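Side-chain contacts in malyl-CoA lyase/beta-methylmalyl-CoA lyase (Methylobacterium extorquens, PDB 5UGR), which binds a magnesium ion in a TIM barrel of the HpcH/HpaI aldolase/citrate lyase family and is assembled from six copies of its chain: residues M161-V165 / A166-A170; T141-G144 / M145-E149. One frame throughout, in Å; residues are numbered along the deposited sequence.

Contact 1. Residues M161-V165 / A166-A170; sequences MSFGV and ADYAA. With MG (magnesium ion), chain B.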
loop_
_atom_site.group_PDB
_atom_site.type_symbol
_atom_site.label_atom_id
_atom_site.label_comp_id
_atom_site.label_asym_id
_atom_site.label_seq_id
_atom_site.Cartn_x
_atom_site.Cartn_y
_atom_site.Cartn_z
ATOM N N MET A 161 -5.647 -17.645 -15.449
ATOM C CA MET A 161 -4.267 -17.886 -15.022
ATOM C C MET A 161 -3.996 -19.378 -15.167
ATOM O O MET A 161 -4.850 -20.198 -14.774
ATOM C CB MET A 161 -4.020 -17.471 -13.555
ATOM C CG MET A 161 -4.620 -16.149 -13.121
ATOM S SD MET A 161 -4.232 -15.661 -11.404
ATOM C CE MET A 161 -3.348 -14.203 -11.885
ATOM N N SER A 162 -2.806 -19.694 -15.721
ATOM C CA SER A 162 -2.353 -21.068 -15.773
ATOM C C SER A 162 -1.217 -21.283 -14.774
ATOM O O SER A 162 -0.320 -20.446 -14.704
ATOM C CB SER A 162 -1.829 -21.438 -17.156
ATOM O OG SER A 162 -2.875 -21.650 -18.114
ATOM N N PHE A 163 -1.277 -22.429 -14.047
ATOM C CA PHE A 163 -0.218 -22.841 -13.137
ATOM C C PHE A 163 0.822 -23.608 -13.908
ATOM O O PHE A 163 0.629 -24.774 -14.260
ATOM C CB PHE A 163 -0.789 -23.611 -11.988
ATOM C CG PHE A 163 0.235 -24.195 -11.094
ATOM C CD1 PHE A 163 1.230 -23.393 -10.578
ATOM C CD2 PHE A 163 0.273 -25.583 -10.848
ATOM C CE1 PHE A 163 2.230 -23.959 -9.776
ATOM C CE2 PHE A 163 1.254 -26.130 -10.020
ATOM C CZ PHE A 163 2.232 -25.330 -9.524
ATOM N N GLY A 164 1.973 -22.953 -14.148
ATOM C CA GLY A 164 3.076 -23.579 -14.882
ATOM C C GLY A 164 3.927 -24.420 -13.972
ATOM O O GLY A 164 4.992 -23.981 -13.502
ATOM N N VAL A 165 3.478 -25.637 -13.713
ATOM C CA VAL A 165 4.069 -26.478 -12.664
ATOM C C VAL A 165 5.557 -26.755 -12.833
ATOM O O VAL A 165 6.289 -26.773 -11.843
ATOM C CB VAL A 165 3.228 -27.766 -12.442
ATOM C CG1 VAL A 165 3.262 -28.653 -13.683
ATOM C CG2 VAL A 165 3.713 -28.513 -11.192
ATOM N N ALA A 166 6.007 -27.023 -14.052
ATOM C CA ALA A 166 7.427 -27.392 -14.206
ATOM C C ALA A 166 8.361 -26.212 -14.016
ATOM O O ALA A 166 9.427 -26.283 -13.326
ATOM C CB ALA A 166 7.660 -28.050 -15.563
ATOM N N ASP A 167 7.961 -25.074 -14.586
ATOM C CA ASP A 167 8.741 -23.841 -14.391
ATOM C C ASP A 167 8.652 -23.317 -12.963
ATOM O O ASP A 167 9.639 -22.779 -12.413
ATOM C CB ASP A 167 8.528 -22.813 -15.504
ATOM C CG ASP A 167 9.248 -23.219 -16.801
ATOM O OD1 ASP A 167 10.188 -24.026 -16.739
ATOM O OD2 ASP A 167 8.921 -22.652 -17.854
ATOM N N TYR A 168 7.493 -23.534 -12.331
ATOM C CA TYR A 168 7.375 -23.191 -10.928
ATOM C C TYR A 168 8.310 -24.047 -10.067
ATOM O O TYR A 168 8.999 -23.527 -9.165
ATOM C CB TYR A 168 5.928 -23.334 -10.455
ATOM C CG TYR A 168 5.714 -23.124 -8.997
ATOM C CD1 TYR A 168 5.590 -21.859 -8.480
ATOM C CD2 TYR A 168 5.629 -24.196 -8.133
ATOM C CE1 TYR A 168 5.362 -21.653 -7.134
ATOM C CE2 TYR A 168 5.417 -24.006 -6.757
ATOM C CZ TYR A 168 5.289 -22.732 -6.270
ATOM O OH TYR A 168 5.046 -22.506 -4.937
ATOM N N ALA A 169 8.331 -25.348 -10.342
ATOM C CA ALA A 169 9.265 -26.240 -9.645
ATOM C C ALA A 169 10.699 -25.761 -9.806
ATOM O O ALA A 169 11.461 -25.730 -8.863
ATOM C CB ALA A 169 9.066 -27.658 -10.163
ATOM N N ALA A 170 11.070 -25.386 -11.043
ATOM C CA ALA A 170 12.440 -24.920 -11.267
ATOM C C ALA A 170 12.756 -23.662 -10.455
ATOM O O ALA A 170 13.808 -23.520 -9.848
ATOM C CB ALA A 170 12.686 -24.690 -12.748
HETATM MG MG MG B . 7.567 -21.606 -18.916
HETATM O O HOH W 1 6.099 -23.064 -18.787
HETATM O O HOH W 2 9.090 -20.163 -19.240
HETATM O O HOH W 3 6.312 -20.458 -20.072
#

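Contact 2. Residues T141-G144 / M145-E149; sequences TALG and MANVE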
loop_
_atom_site.group_PDB
_atom_site.type_symbol
_atom_site.label_atom_id
_atom_site.label_comp_id
_atom_site.label_asym_id
_atom_site.label_seq_id
_atom_site.Cartn_x
_atom_site.Cartn_y
_atom_site.Cartn_z
ATOM N N THR A 141 6.550 -18.945 -11.666
ATOM C CA THR A 141 7.746 -18.581 -10.937
ATOM C C THR A 141 7.324 -18.283 -9.502
ATOM O O THR A 141 6.130 -17.975 -9.228
ATOM C CB THR A 141 8.421 -17.302 -11.500
ATOM O OG1 THR A 141 7.525 -16.185 -11.370
ATOM C CG2 THR A 141 8.856 -17.466 -12.939
ATOM N N ALA A 142 8.276 -18.367 -8.575
ATOM C CA ALA A 142 7.995 -17.945 -7.194
ATOM C C ALA A 142 7.632 -16.495 -7.088
ATOM O O ALA A 142 6.757 -16.129 -6.305
ATOM C CB ALA A 142 9.195 -18.260 -6.332
ATOM N N LEU A 143 8.221 -15.652 -7.899
ATOM C CA LEU A 143 7.858 -14.221 -7.924
ATOM C C LEU A 143 6.417 -14.011 -8.275
ATOM O O LEU A 143 5.704 -13.236 -7.588
ATOM C CB LEU A 143 8.760 -13.406 -8.876
ATOM C CG LEU A 143 8.600 -11.861 -8.907
ATOM C CD1 LEU A 143 8.883 -11.215 -7.565
ATOM C CD2 LEU A 143 9.445 -11.275 -10.022
ATOM N N GLY A 144 5.958 -14.650 -9.352
ATOM C CA GLY A 144 4.561 -14.519 -9.709
ATOM C C GLY A 144 3.627 -15.059 -8.627
ATOM O O GLY A 144 2.580 -14.461 -8.327
ATOM N N MET A 145 3.992 -16.210 -8.035
ATOM C CA MET A 145 3.166 -16.756 -6.966
ATOM C C MET A 145 3.081 -15.800 -5.784
ATOM O O MET A 145 2.030 -15.676 -5.149
ATOM C CB MET A 145 3.715 -18.114 -6.537
ATOM C CG MET A 145 2.838 -18.852 -5.576
ATOM S SD MET A 145 1.172 -19.280 -6.176
ATOM C CE MET A 145 1.566 -20.459 -7.455
ATOM N N ALA A 146 4.189 -15.148 -5.451
ATOM C CA ALA A 146 4.211 -14.178 -4.339
ATOM C C ALA A 146 3.371 -12.912 -4.568
ATOM O O ALA A 146 3.012 -12.211 -3.614
ATOM C CB ALA A 146 5.643 -13.792 -4.063
ATOM N N ASN A 147 3.012 -12.640 -5.848
ATOM C CA ASN A 147 2.267 -11.484 -6.251
ATOM C C ASN A 147 0.952 -11.850 -6.946
ATOM O O ASN A 147 0.336 -10.996 -7.591
ATOM C CB ASN A 147 3.131 -10.580 -7.141
ATOM C CG ASN A 147 4.272 -9.985 -6.362
ATOM O OD1 ASN A 147 4.048 -9.111 -5.528
ATOM N ND2 ASN A 147 5.445 -10.436 -6.601
ATOM N N VAL A 148 0.481 -13.096 -6.765
ATOM C CA VAL A 148 -0.603 -13.572 -7.622
ATOM C C VAL A 148 -1.909 -12.825 -7.427
ATOM O O VAL A 148 -2.650 -12.596 -8.395
ATOM C CB VAL A 148 -0.776 -15.101 -7.478
ATOM C CG1 VAL A 148 -1.220 -15.545 -6.100
ATOM C CG2 VAL A 148 -1.635 -15.679 -8.594
ATOM N N GLU A 149 -2.202 -12.406 -6.193
ATOM C CA GLU A 149 -3.437 -11.709 -5.930
ATOM C C GLU A 149 -3.460 -10.350 -6.614
ATOM O O GLU A 149 -4.476 -9.937 -7.180
ATOM C CB GLU A 149 -3.656 -11.547 -4.423
ATOM C CG GLU A 149 -3.736 -12.856 -3.662
ATOM C CD GLU A 149 -2.399 -13.458 -3.229
ATOM O OE1 GLU A 149 -1.213 -12.874 -3.443
ATOM O OE2 GLU A 149 -2.575 -14.585 -2.651
#

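Contact 1. Residues M161-V165 / A166-A170
Phe163 and Tyr168 make a local edge-to-face aromatic contact across the turn that leads from the sixth strand of the TIM barrel, 158-163, into helix 165-172. Their ring centroids lie 5.3 Å apart and the planes are inclined at 65°, which identifies an offset T-shaped pair with Phe163 supplying the edge. The atoms agree: Phe163 CE1 is 3.7 Å from Tyr168 CG, and Phe163 CZ is 3.8 Å from Tyr168 CD2, so the phenylalanine edge meets the tyrosine face near its attachment to CB and along one flank. Tyr168 holds its CG trans to its own nitrogen (chi1 175°), a setting that stands the ring beside the incoming strand end. Over one face of Phe163, toward the rim, lies Val165 CA, 3.8 Å above the ring plane.

The backbone ties the turn down. Gly164, the centre of an inverse gamma turn, occupies the N-cap position, and its O accepts Tyr168 N at 2.8 Å, with an N-H...O angle of 156°. Val165 O then receives Ala169 N at 2.9 Å, the next bond of the helix.

Asp167 lies in this first turn and carries the metal ligand: its OD2 is 2.0 Å from the magnesium ion. Three waters, Asp45 and Glu140 complete the coordination. The other carboxylate oxygen, OD1, forms a salt bridge with Arg301 of the second subunit. Asp167 is thus gripped through both oxygens, one by magnesium and one by guanidinium, which should limit rotation of the carboxylate, while the Tyr168 N to Gly164 O bond probably helps hold the backbone from which it extends.

Contact 2. Residues T141-G144 / M145-E149
Thr141 and Met145 close the first turn of helix 142-146, the short helix that follows the fifth barrel strand, 134-139. Met145 N donates to Thr141 O at 3.0 Å, and Ala146 N repeats the pattern with Ala142 O at 2.9 Å. At the start, Thr141 is the N-cap: its OG1 accepts Gly144 N at 3.0 Å with an N-H...O angle of 166°, a nearly straight capping bond that satisfies an amide lacking an earlier helical acceptor.

The far end is finished by Asn147, whose amide folds back along the helix. Its CG sits trans to the carbonyl carbon and beside its own nitrogen (chi1 -67°), and from there ND2 donates to Leu143 O at 3.0 Å. The donor is tilted from the carbonyl plane, and the acceptor in turn lies somewhat off the amide plane of Asn147. Leu143 O also takes a weak bond from Asn147 N, at 3.3 Å. Asn147 N has a shorter partner in Gly144 O, 3.1 Å away, but approaches it from above the carbonyl, 68° out of the plane.

This sharing of Asn147 N between a weak four-residue bond and a three-residue one accompanies the break between helix 142-146 and helix 148-151, part of the excursion joining strand 134-139 to strand 158-163 in the beta-alpha barrel. Asn147 is the N-cap of the second helix by position, yet its side chain makes no capping bond there; ND2 is used backward and also bonds Tyr220 OH of the second subunit. Leu143 crosses the amide at an angle, its CD1 3.7 Å from Asn147 ND2, and packs on the same Tyr220. Met145 instead bends its chain away from the turn, toward Ala209 and Arg212 of helix 207-220.

In the fold
Contact 2 comes first along the chain, just past the C-terminal end of the fifth barrel strand, and contact 1 follows, running from the end of the sixth strand into the helix after it; their centres are about 11 Å apart. They touch directly through Tyr168, whose CE1 lies 3.9 Å from Met145 CB and whose CD1 lies 4.0 Å from Thr141 O, so the tyrosine of contact 1 packs against the opening turn of contact 2. Both border the metal site: 166-170 contributes Asp167, whereas 141-144 begins immediately after the ligand Glu140, with the Thr141 side chain about 7 Å from the magnesium ion. Val215 of the second subunit packs on both Tyr168 and Met145, placing the two turns at a common subunit interface.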